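Local coordinates for endo-beta-1,2-glucanase (Talaromyces funiculosus, PDB 6IMV), which hydrolyses internal beta-1,2 linkages of glucan chains, as a fungal endo-beta-1,2-glucanase, at residues 82-86 and 432-436; 246-250 and 296-300; 302-307 and 384-388. All coordinates share one frame; numbering follows the deposited sequence.

Interaction 1: 82-86 and 432-436; sequences KESLQ and TWDSK. With BGC (beta-D-glucopyranose), chain I.
Lys82 NZ meets Asp434 OD1 in a salt bridge of 2.7 Å, which joins helix 80-94 to the first turn of helix 433-443 in a fold that is probably the (alpha/alpha)6 barrel of its family. The nitrogen comes to the syn side of the carboxylate oxygen but lies 29° out of the carboxylate plane. The lysine reaches it by a bent route: turns at chi2 (92°) and again at chi4 carry NZ to the carboxylate. The end of the chain also reaches a bound glucose, Lys82 CE and NZ each lying 3.0 Å from its O6. Asp60 and Asn348 hydrogen-bond the same sugar, which places the salt bridge in the wall of a carbohydrate pocket. Thr432, just ahead of Trp433, is the N-cap: its OG1 accepts from Ser435 N at 3.2 Å and fixes the start of the helix beside the sugar.

Behind this polar layer the contact is apolar. The Trp433 indole lies along helix 80-94, and Gln86 CB sits over its six-membered ring in a CH-pi contact, 4.0 Å from the centroid and 29° off the normal. The amide of Gln86 continues past the ring to Lys123. Leu85 CD1 lies against the base of the indole side chain, 3.9 Å from Trp433 CB and 3.5 Å from Trp433 O.

Interaction 2: 246-250 and 296-300; sequences NDPYE and QKGYW. With GLC (alpha-D-glucopyranose), chain D; NAG (2-acetamido-2-deoxy-beta-D-glucopyranose), chain H.
Tyr249 reaches across from one loop to the other, its OH donating to Lys297 O at 2.5 Å. The approach is bent, with a C=O...donor angle of 124° and the hydroxyl 33° out of the carbonyl plane, while Lys297 O lies in plane at the Tyr249 ring edge. Alongside, Tyr249 CE2 packs on Tyr299 CB at 3.7 Å, the two side chains crossing at about a right angle. A phenylalanine in place of Tyr249 would probably keep this packing but leave Lys297 O without its hydroxyl mate and the two loops less firmly tied.

Next come the groups around a bound glucose. Tyr299 offers a ring face to its C6, 3.6 Å from CG, and Asp247 OD2 accepts from its O6 at 2.6 Å. Glu250 takes the neighbouring hydroxyls with both oxygens, OE1 from O4 at 2.6 Å and OE2 from O3 at 2.5 Å. With Asp247 CG between the backbone N and the carbonyl carbon (chi1 66°), OD1 turns back to its own loop, accepting from Tyr249 N at 3.0 Å in an Asx turn.

Farther out, a water links Pro248 O to Gln296 NE2, while Gln296 OE1 turns to Tyr472 and Lys308 also binds Pro248 O. In sum, three hydroxyls donating to two carboxylates are consistent with recognition by charge-assisted bonds, and the C5-C6 edge with recognition by an aromatic face.

Interaction 3: 302-307 and 384-388; sequences SSHETW and YSVFP. With GLC (alpha-D-glucopyranose), chain D.
Ser303 and Ser385 bring the two backbones to within 5.2 Å, CA to CA, where the 3-10 segment 303-307 passes residues 384-388, which run into helix 387-392. This is a buried packing of a ligand-binding loop within what is probably the (alpha/alpha)6 barrel of the family, and a single hydrogen bond joins the two segments: Ser303 OG donates to Ser385 O at 2.7 Å. The hydroxyl lies in the carbonyl plane, on a lone pair, with a C=O...donor angle of 114°.

Beside that bond Pro388 CG presses on Ser303 CB at 3.7 Å, and Pro388 CB meets the methyl CG2 of Thr306 at 4.0 Å. Phe387 comes in edge first. Its CZ stands 3.4 Å from Ser303 O, and the rim of the ring is turned to His304 CA and Trp307 N, so the ring edge lies against the backbone of the 3-10 segment. Tyr384 runs side by side with His304, pointing the same way, so that its OH lies 3.4 Å from His304 CB; that hydroxyl is hydrogen-bonded to Ser346 O.

With CG set between the backbone N and the carbonyl carbon (chi1 86°), the imidazole of His304 swings clear of the helix toward the sugar. Ser302 OG and His304 ND1 share a hydrogen bond of 2.5 Å, in the ring plane, which fixes the rotation of the ring, while Glu305 CG lies over one face. The far nitrogen is thereby aimed at the bound glucose, His304 NE2 donating to its O4 at 3.0 Å and more weakly to O3.

In the fold
The three contacts probably belong to one carbohydrate-binding region. Interactions 2 and 3, with centres 12 Å apart, share a glucose: carboxylates from one and an imidazole from the other bind its hydroxyls. Glu305 couples them directly, OE2 lying 2.7 Å from Trp300 N in a probable hydrogen bond. Interaction 3 also abuts interaction 1, again 12 Å between centres, where Tyr384 CD2 packs 3.3 Å from Asp434 O and Trp307 leans on Leu85. Interactions 1 and 2 do not touch, their centres being 20 Å apart, yet the Asp434 side chain is about 8 Å from the shared glucose. Residues 302-307 touch both other contacts and bind the shared glucose, consistent with an enzyme that holds a glucose chain.

Interaction 1: 82-86 and 432-436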
loop_
_atom_site.group_PDB
_atom_site.type_symbol
_atom_site.label_atom_id
_atom_site.label_comp_id
_atom_site.label_asym_id
_atom_site.label_seq_id
_atom_site.Cartn_x
_atom_site.Cartn_y
_atom_site.Cartn_z
ATOM N N LYS A 82 -5.681 1.966 -3.703
ATOM C CA LYS A 82 -6.517 1.559 -2.551
ATOM C C LYS A 82 -7.236 0.242 -2.881
ATOM O O LYS A 82 -7.375 -0.633 -2.039
ATOM C CB LYS A 82 -7.525 2.650 -2.168
ATOM C CG LYS A 82 -6.901 3.999 -1.822
ATOM C CD LYS A 82 -6.772 4.943 -2.999
ATOM C CE LYS A 82 -5.802 6.076 -2.739
ATOM N NZ LYS A 82 -4.431 5.568 -2.476
ATOM N N GLU A 83 -7.675 0.101 -4.130
ATOM C CA GLU A 83 -8.219 -1.160 -4.633
ATOM C C GLU A 83 -7.255 -2.320 -4.349
ATOM O O GLU A 83 -7.685 -3.382 -3.959
ATOM C CB GLU A 83 -8.497 -1.061 -6.130
ATOM C CG GLU A 83 -9.635 -0.125 -6.476
ATOM C CD GLU A 83 -11.012 -0.618 -6.080
ATOM O OE1 GLU A 83 -11.464 -1.632 -6.657
ATOM O OE2 GLU A 83 -11.633 0.018 -5.198
ATOM N N SER A 84 -5.954 -2.088 -4.539
ATOM C CA SER A 84 -4.925 -3.114 -4.351
ATOM C C SER A 84 -4.902 -3.589 -2.892
ATOM O O SER A 84 -4.751 -4.787 -2.651
ATOM C CB SER A 84 -3.563 -2.640 -4.840
ATOM O OG SER A 84 -2.910 -1.859 -3.861
ATOM N N LEU A 85 -5.123 -2.673 -1.934
ATOM C CA LEU A 85 -5.106 -3.012 -0.508
ATOM C C LEU A 85 -6.336 -3.856 -0.143
ATOM O O LEU A 85 -6.224 -4.819 0.618
ATOM C CB LEU A 85 -5.014 -1.739 0.334
ATOM C CG LEU A 85 -3.692 -0.975 0.216
ATOM C CD1 LEU A 85 -3.765 0.366 0.935
ATOM C CD2 LEU A 85 -2.525 -1.796 0.750
ATOM N N GLN A 86 -7.490 -3.496 -0.708
ATOM C CA GLN A 86 -8.744 -4.189 -0.488
ATOM C C GLN A 86 -8.670 -5.595 -1.104
ATOM O O GLN A 86 -9.035 -6.585 -0.470
ATOM C CB GLN A 86 -9.876 -3.357 -1.089
ATOM C CG GLN A 86 -11.263 -3.957 -0.929
ATOM C CD GLN A 86 -12.309 -3.129 -1.636
ATOM O OE1 GLN A 86 -12.003 -2.331 -2.516
ATOM N NE2 GLN A 86 -13.561 -3.324 -1.258
ATOM N N THR A 432 -7.925 6.207 6.216
ATOM C CA THR A 432 -7.704 5.843 4.820
ATOM C C THR A 432 -7.175 4.410 4.734
ATOM O O THR A 432 -6.585 3.907 5.691
ATOM C CB THR A 432 -6.728 6.803 4.118
ATOM O OG1 THR A 432 -5.441 6.671 4.719
ATOM C CG2 THR A 432 -7.170 8.252 4.179
ATOM N N TRP A 433 -7.386 3.771 3.574
ATOM C CA TRP A 433 -6.811 2.451 3.286
ATOM C C TRP A 433 -5.295 2.508 3.454
ATOM O O TRP A 433 -4.706 1.618 4.085
ATOM C CB TRP A 433 -7.172 1.955 1.880
ATOM C CG TRP A 433 -8.608 1.575 1.730
ATOM C CD1 TRP A 433 -9.640 2.411 1.433
ATOM C CD2 TRP A 433 -9.181 0.266 1.892
ATOM N NE1 TRP A 433 -10.813 1.715 1.382
ATOM C CE2 TRP A 433 -10.569 0.396 1.661
ATOM C CE3 TRP A 433 -8.665 -0.997 2.199
ATOM C CZ2 TRP A 433 -11.442 -0.689 1.742
ATOM C CZ3 TRP A 433 -9.530 -2.066 2.281
ATOM C CH2 TRP A 433 -10.898 -1.911 2.066
ATOM N N ASP A 434 -4.685 3.551 2.867
ATOM C CA ASP A 434 -3.226 3.720 2.840
ATOM C C ASP A 434 -2.647 3.717 4.267
ATOM O O ASP A 434 -1.607 3.091 4.499
ATOM C CB ASP A 434 -2.830 4.984 2.064
ATOM C CG ASP A 434 -2.833 4.826 0.547
ATOM O OD1 ASP A 434 -3.878 4.491 -0.010
ATOM O OD2 ASP A 434 -1.784 5.084 -0.080
ATOM N N SER A 435 -3.298 4.404 5.217
ATOM C CA SER A 435 -2.730 4.578 6.579
ATOM C C SER A 435 -3.110 3.433 7.527
ATOM O O SER A 435 -2.670 3.423 8.665
ATOM C CB SER A 435 -3.109 5.919 7.192
ATOM O OG SER A 435 -4.445 5.918 7.659
ATOM N N LYS A 436 -3.921 2.472 7.068
ATOM C CA LYS A 436 -4.495 1.469 7.980
ATOM C C LYS A 436 -4.328 0.042 7.448
ATOM O O LYS A 436 -3.886 -0.853 8.181
ATOM C CB LYS A 436 -5.973 1.773 8.198
ATOM C CG LYS A 436 -6.255 3.031 9.002
ATOM C CD LYS A 436 -7.723 3.409 9.012
ATOM C CE LYS A 436 -8.611 2.408 9.712
ATOM N NZ LYS A 436 -8.150 2.171 11.100
HETATM C C2 BGC I . -4.671 12.331 -1.793
HETATM C C3 BGC I . -5.499 12.193 -0.504
HETATM C C4 BGC I . -5.549 10.737 0.001
HETATM C C5 BGC I . -4.136 10.136 0.007
HETATM C C6 BGC I . -4.106 8.664 0.427
HETATM C C1 BGC I . -3.322 11.641 -1.640
HETATM O O1 BGC I . -2.513 11.699 -2.818
HETATM O O2 BGC I . -4.434 13.707 -2.039
HETATM O O3 BGC I . -6.827 12.679 -0.705
HETATM O O4 BGC I . -6.140 10.652 1.313
HETATM O O5 BGC I . -3.540 10.275 -1.290
HETATM O O6 BGC I . -4.802 7.889 -0.547
#

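Interaction 2: 246-250 and 296-300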
loop_
_atom_site.group_PDB
_atom_site.type_symbol
_atom_site.label_atom_id
_atom_site.label_comp_id
_atom_site.label_asym_id
_atom_site.label_seq_id
_atom_site.Cartn_x
_atom_site.Cartn_y
_atom_site.Cartn_z
ATOM N N ASN A 246 10.670 4.934 -13.374
ATOM C CA ASN A 246 12.069 4.595 -13.642
ATOM C C ASN A 246 12.856 4.359 -12.346
ATOM O O ASN A 246 14.102 4.404 -12.358
ATOM C CB ASN A 246 12.739 5.686 -14.477
ATOM C CG ASN A 246 12.888 6.996 -13.736
ATOM O OD1 ASN A 246 12.250 7.208 -12.706
ATOM N ND2 ASN A 246 13.755 7.864 -14.234
ATOM N N ASP A 247 12.157 4.059 -11.243
ATOM C CA ASP A 247 12.826 3.950 -9.949
ATOM C C ASP A 247 12.444 2.647 -9.244
ATOM O O ASP A 247 11.560 1.923 -9.687
ATOM C CB ASP A 247 12.549 5.212 -9.133
ATOM C CG ASP A 247 11.094 5.391 -8.740
ATOM O OD1 ASP A 247 10.440 4.380 -8.413
ATOM O OD2 ASP A 247 10.641 6.541 -8.744
ATOM N N PRO A 248 13.110 2.293 -8.121
ATOM C CA PRO A 248 12.828 1.037 -7.425
ATOM C C PRO A 248 11.624 1.037 -6.461
ATOM O O PRO A 248 11.444 0.069 -5.693
ATOM C CB PRO A 248 14.102 0.745 -6.620
ATOM C CG PRO A 248 14.971 1.993 -6.723
ATOM C CD PRO A 248 14.205 3.044 -7.500
ATOM N N TYR A 249 10.793 2.078 -6.504
ATOM C CA TYR A 249 9.661 2.210 -5.569
ATOM C C TYR A 249 8.441 1.525 -6.214
ATOM O O TYR A 249 8.609 0.566 -6.949
ATOM C CB TYR A 249 9.567 3.670 -5.107
ATOM C CG TYR A 249 10.932 4.269 -4.868
ATOM C CD1 TYR A 249 11.839 3.673 -4.001
ATOM C CD2 TYR A 249 11.363 5.372 -5.582
ATOM C CE1 TYR A 249 13.123 4.179 -3.832
ATOM C CE2 TYR A 249 12.642 5.883 -5.437
ATOM C CZ TYR A 249 13.528 5.288 -4.556
ATOM O OH TYR A 249 14.786 5.804 -4.413
ATOM N N GLU A 250 7.221 1.982 -5.905
ATOM C CA GLU A 250 6.012 1.169 -6.128
ATOM C C GLU A 250 5.763 0.960 -7.621
ATOM O O GLU A 250 5.158 -0.040 -8.011
ATOM C CB GLU A 250 4.762 1.797 -5.506
ATOM C CG GLU A 250 4.977 2.392 -4.130
ATOM C CD GLU A 250 5.200 3.888 -4.190
ATOM O OE1 GLU A 250 6.369 4.299 -4.371
ATOM O OE2 GLU A 250 4.184 4.631 -4.138
ATOM N N GLN A 296 19.081 0.948 0.325
ATOM C CA GLN A 296 18.591 1.483 -0.932
ATOM C C GLN A 296 18.141 2.931 -0.716
ATOM O O GLN A 296 17.258 3.200 0.113
ATOM C CB GLN A 296 17.405 0.659 -1.427
ATOM C CG GLN A 296 16.807 1.199 -2.720
ATOM C CD GLN A 296 15.625 0.371 -3.141
ATOM O OE1 GLN A 296 15.761 -0.564 -3.922
ATOM N NE2 GLN A 296 14.465 0.704 -2.603
ATOM N N LYS A 297 18.729 3.852 -1.481
ATOM C CA LYS A 297 18.353 5.248 -1.422
ATOM C C LYS A 297 16.871 5.386 -1.796
ATOM O O LYS A 297 16.416 4.792 -2.764
ATOM C CB LYS A 297 19.244 6.071 -2.349
ATOM C CG LYS A 297 19.141 7.576 -2.161
ATOM C CD LYS A 297 20.069 8.324 -3.086
ATOM C CE LYS A 297 20.012 9.815 -2.861
ATOM N NZ LYS A 297 20.963 10.516 -3.750
ATOM N N GLY A 298 16.127 6.135 -0.977
ATOM C CA GLY A 298 14.698 6.327 -1.150
ATOM C C GLY A 298 14.379 7.558 -1.985
ATOM O O GLY A 298 15.260 8.329 -2.364
ATOM N N TYR A 299 13.093 7.744 -2.288
ATOM C CA TYR A 299 12.650 8.987 -2.879
ATOM C C TYR A 299 12.605 10.034 -1.757
ATOM O O TYR A 299 13.383 11.008 -1.773
ATOM C CB TYR A 299 11.339 8.800 -3.649
ATOM C CG TYR A 299 11.026 9.950 -4.571
ATOM C CD1 TYR A 299 11.823 10.216 -5.673
ATOM C CD2 TYR A 299 9.966 10.801 -4.316
ATOM C CE1 TYR A 299 11.559 11.285 -6.515
ATOM C CE2 TYR A 299 9.678 11.867 -5.154
ATOM C CZ TYR A 299 10.482 12.114 -6.252
ATOM O OH TYR A 299 10.198 13.170 -7.062
ATOM N N TRP A 300 11.735 9.798 -0.768
ATOM C CA TRP A 300 11.788 10.472 0.542
ATOM C C TRP A 300 12.302 9.519 1.625
ATOM O O TRP A 300 12.630 9.972 2.710
ATOM C CB TRP A 300 10.409 11.001 0.946
ATOM C CG TRP A 300 9.830 11.968 -0.033
ATOM C CD1 TRP A 300 10.237 13.247 -0.259
ATOM C CD2 TRP A 300 8.722 11.727 -0.918
ATOM N NE1 TRP A 300 9.477 13.807 -1.251
ATOM C CE2 TRP A 300 8.524 12.912 -1.655
ATOM C CE3 TRP A 300 7.884 10.630 -1.160
ATOM C CZ2 TRP A 300 7.520 13.036 -2.610
ATOM C CZ3 TRP A 300 6.893 10.748 -2.108
ATOM C CH2 TRP A 300 6.723 11.932 -2.828
HETATM C C1 GLC D . 5.369 9.762 -7.084
HETATM C C2 GLC D . 4.413 8.679 -6.637
HETATM C C3 GLC D . 4.882 8.048 -5.339
HETATM C C4 GLC D . 6.274 7.471 -5.530
HETATM C C5 GLC D . 7.211 8.584 -6.002
HETATM C C6 GLC D . 8.591 8.037 -6.354
HETATM O O1 GLC D . 5.259 10.819 -6.106
HETATM O O2 GLC D . 3.133 9.290 -6.416
HETATM O O3 GLC D . 4.003 7.008 -4.912
HETATM O O4 GLC D . 6.718 6.861 -4.311
HETATM O O5 GLC D . 6.683 9.230 -7.167
HETATM O O6 GLC D . 8.507 7.094 -7.427
HETATM C C1 NAG H . 17.646 12.229 -7.643
HETATM C C2 NAG H . 19.116 12.642 -7.648
HETATM C C3 NAG H . 19.456 13.145 -9.044
HETATM C C4 NAG H . 19.227 12.009 -10.036
HETATM C C5 NAG H . 17.723 11.701 -10.040
HETATM C C6 NAG H . 17.332 10.591 -11.011
HETATM C C7 NAG H . 19.996 13.489 -5.510
HETATM C C8 NAG H . 20.121 14.680 -4.624
HETATM N N2 NAG H . 19.384 13.684 -6.674
HETATM O O3 NAG H . 20.814 13.548 -9.065
HETATM O O4 NAG H . 19.763 12.343 -11.323
HETATM O O5 NAG H . 17.368 11.297 -8.710
HETATM O O6 NAG H . 18.214 9.469 -10.854
HETATM O O7 NAG H . 20.415 12.406 -5.160
HETATM O O HOH W 1 11.662 -0.238 -3.033
#

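Interaction 3: 302-307 and 384-388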
loop_
_atom_site.group_PDB
_atom_site.type_symbol
_atom_site.label_atom_id
_atom_site.label_comp_id
_atom_site.label_asym_id
_atom_site.label_seq_id
_atom_site.Cartn_x
_atom_site.Cartn_y
_atom_site.Cartn_z
ATOM N N SER A 302 10.043 7.523 2.635
ATOM C CA SER A 302 8.728 7.206 3.150
ATOM C C SER A 302 8.530 5.687 3.088
ATOM O O SER A 302 8.910 5.059 2.078
ATOM C CB SER A 302 7.658 7.914 2.355
ATOM O OG SER A 302 6.374 7.364 2.617
ATOM N N SER A 303 7.907 5.124 4.132
ATOM C CA SER A 303 7.646 3.691 4.209
ATOM C C SER A 303 6.879 3.202 2.971
ATOM O O SER A 303 7.094 2.079 2.521
ATOM C CB SER A 303 6.908 3.334 5.482
ATOM O OG SER A 303 7.686 3.657 6.621
ATOM N N HIS A 304 5.982 4.039 2.426
ATOM C CA HIS A 304 5.089 3.617 1.328
ATOM C C HIS A 304 5.898 3.176 0.103
ATOM O O HIS A 304 5.414 2.362 -0.673
ATOM C CB HIS A 304 4.066 4.709 0.964
ATOM C CG HIS A 304 4.574 5.713 -0.013
ATOM N ND1 HIS A 304 5.394 6.764 0.360
ATOM C CD2 HIS A 304 4.395 5.833 -1.344
ATOM C CE1 HIS A 304 5.706 7.480 -0.705
ATOM N NE2 HIS A 304 5.103 6.934 -1.756
ATOM N N GLU A 305 7.126 3.698 -0.047
ATOM C CA GLU A 305 7.982 3.418 -1.214
ATOM C C GLU A 305 8.353 1.927 -1.308
ATOM O O GLU A 305 8.799 1.480 -2.362
ATOM C CB GLU A 305 9.250 4.280 -1.168
ATOM C CG GLU A 305 8.974 5.765 -1.271
ATOM C CD GLU A 305 10.113 6.667 -0.800
ATOM O OE1 GLU A 305 11.266 6.198 -0.736
ATOM O OE2 GLU A 305 9.833 7.836 -0.466
ATOM N N THR A 306 8.147 1.170 -0.219
ATOM C CA THR A 306 8.537 -0.237 -0.086
ATOM C C THR A 306 7.379 -1.184 -0.456
ATOM O O THR A 306 7.538 -2.397 -0.419
ATOM C CB THR A 306 9.061 -0.467 1.340
ATOM O OG1 THR A 306 10.230 0.341 1.495
ATOM C CG2 THR A 306 9.400 -1.906 1.650
ATOM N N TRP A 307 6.238 -0.613 -0.868
ATOM C CA TRP A 307 4.972 -1.295 -1.201
ATOM C C TRP A 307 5.169 -2.561 -2.050
ATOM O O TRP A 307 4.437 -3.532 -1.865
ATOM C CB TRP A 307 4.078 -0.296 -1.935
ATOM C CG TRP A 307 2.619 -0.600 -2.074
ATOM C CD1 TRP A 307 2.032 -1.640 -2.734
ATOM C CD2 TRP A 307 1.546 0.271 -1.662
ATOM N NE1 TRP A 307 0.668 -1.500 -2.717
ATOM C CE2 TRP A 307 0.338 -0.328 -2.085
ATOM C CE3 TRP A 307 1.492 1.501 -0.991
ATOM C CZ2 TRP A 307 -0.907 0.249 -1.831
ATOM C CZ3 TRP A 307 0.262 2.074 -0.749
ATOM C CH2 TRP A 307 -0.921 1.455 -1.166
ATOM N N TYR A 384 1.132 3.627 9.917
ATOM C CA TYR A 384 1.388 2.741 8.761
ATOM C C TYR A 384 2.871 2.754 8.361
ATOM O O TYR A 384 3.309 1.872 7.606
ATOM C CB TYR A 384 0.449 3.061 7.599
ATOM C CG TYR A 384 0.981 3.924 6.488
ATOM C CD1 TYR A 384 0.867 5.306 6.538
ATOM C CD2 TYR A 384 1.521 3.367 5.342
ATOM C CE1 TYR A 384 1.305 6.108 5.497
ATOM C CE2 TYR A 384 1.977 4.157 4.294
ATOM C CZ TYR A 384 1.868 5.536 4.368
ATOM O OH TYR A 384 2.312 6.320 3.333
ATOM N N SER A 385 3.644 3.722 8.875
ATOM C CA SER A 385 5.100 3.756 8.717
ATOM C C SER A 385 5.754 2.435 9.156
ATOM O O SER A 385 6.856 2.117 8.714
ATOM C CB SER A 385 5.709 4.920 9.455
ATOM O OG SER A 385 5.527 4.794 10.863
ATOM N N VAL A 386 5.076 1.667 10.011
ATOM C CA VAL A 386 5.615 0.411 10.550
ATOM C C VAL A 386 5.432 -0.765 9.572
ATOM O O VAL A 386 5.965 -1.831 9.840
ATOM C CB VAL A 386 4.968 0.043 11.899
ATOM C CG1 VAL A 386 4.956 1.210 12.869
ATOM C CG2 VAL A 386 3.572 -0.538 11.719
ATOM N N PHE A 387 4.659 -0.621 8.490
ATOM C CA PHE A 387 4.296 -1.816 7.703
ATOM C C PHE A 387 5.550 -2.545 7.209
ATOM O O PHE A 387 5.598 -3.768 7.308
ATOM C CB PHE A 387 3.253 -1.510 6.619
ATOM C CG PHE A 387 3.771 -1.080 5.275
ATOM C CD1 PHE A 387 4.346 -1.994 4.407
ATOM C CD2 PHE A 387 3.628 0.233 4.852
ATOM C CE1 PHE A 387 4.807 -1.594 3.164
ATOM C CE2 PHE A 387 4.094 0.632 3.610
ATOM C CZ PHE A 387 4.670 -0.285 2.761
ATOM N N PRO A 388 6.620 -1.876 6.714
ATOM C CA PRO A 388 7.803 -2.595 6.238
ATOM C C PRO A 388 8.573 -3.267 7.388
ATOM O O PRO A 388 9.186 -4.310 7.189
ATOM C CB PRO A 388 8.687 -1.526 5.566
ATOM C CG PRO A 388 7.811 -0.295 5.471
ATOM C CD PRO A 388 6.771 -0.424 6.563
HETATM C C1 GLC D . 5.369 9.762 -7.084
HETATM C C2 GLC D . 4.413 8.679 -6.637
HETATM C C3 GLC D . 4.882 8.048 -5.339
HETATM C C4 GLC D . 6.274 7.471 -5.530
HETATM C C5 GLC D . 7.211 8.584 -6.002
HETATM C C6 GLC D . 8.591 8.037 -6.354
HETATM O O1 GLC D . 5.259 10.819 -6.106
HETATM O O2 GLC D . 3.133 9.290 -6.416
HETATM O O3 GLC D . 4.003 7.008 -4.912
HETATM O O4 GLC D . 6.718 6.861 -4.311
HETATM O O5 GLC D . 6.683 9.230 -7.167
HETATM O O6 GLC D . 8.507 7.094 -7.427
#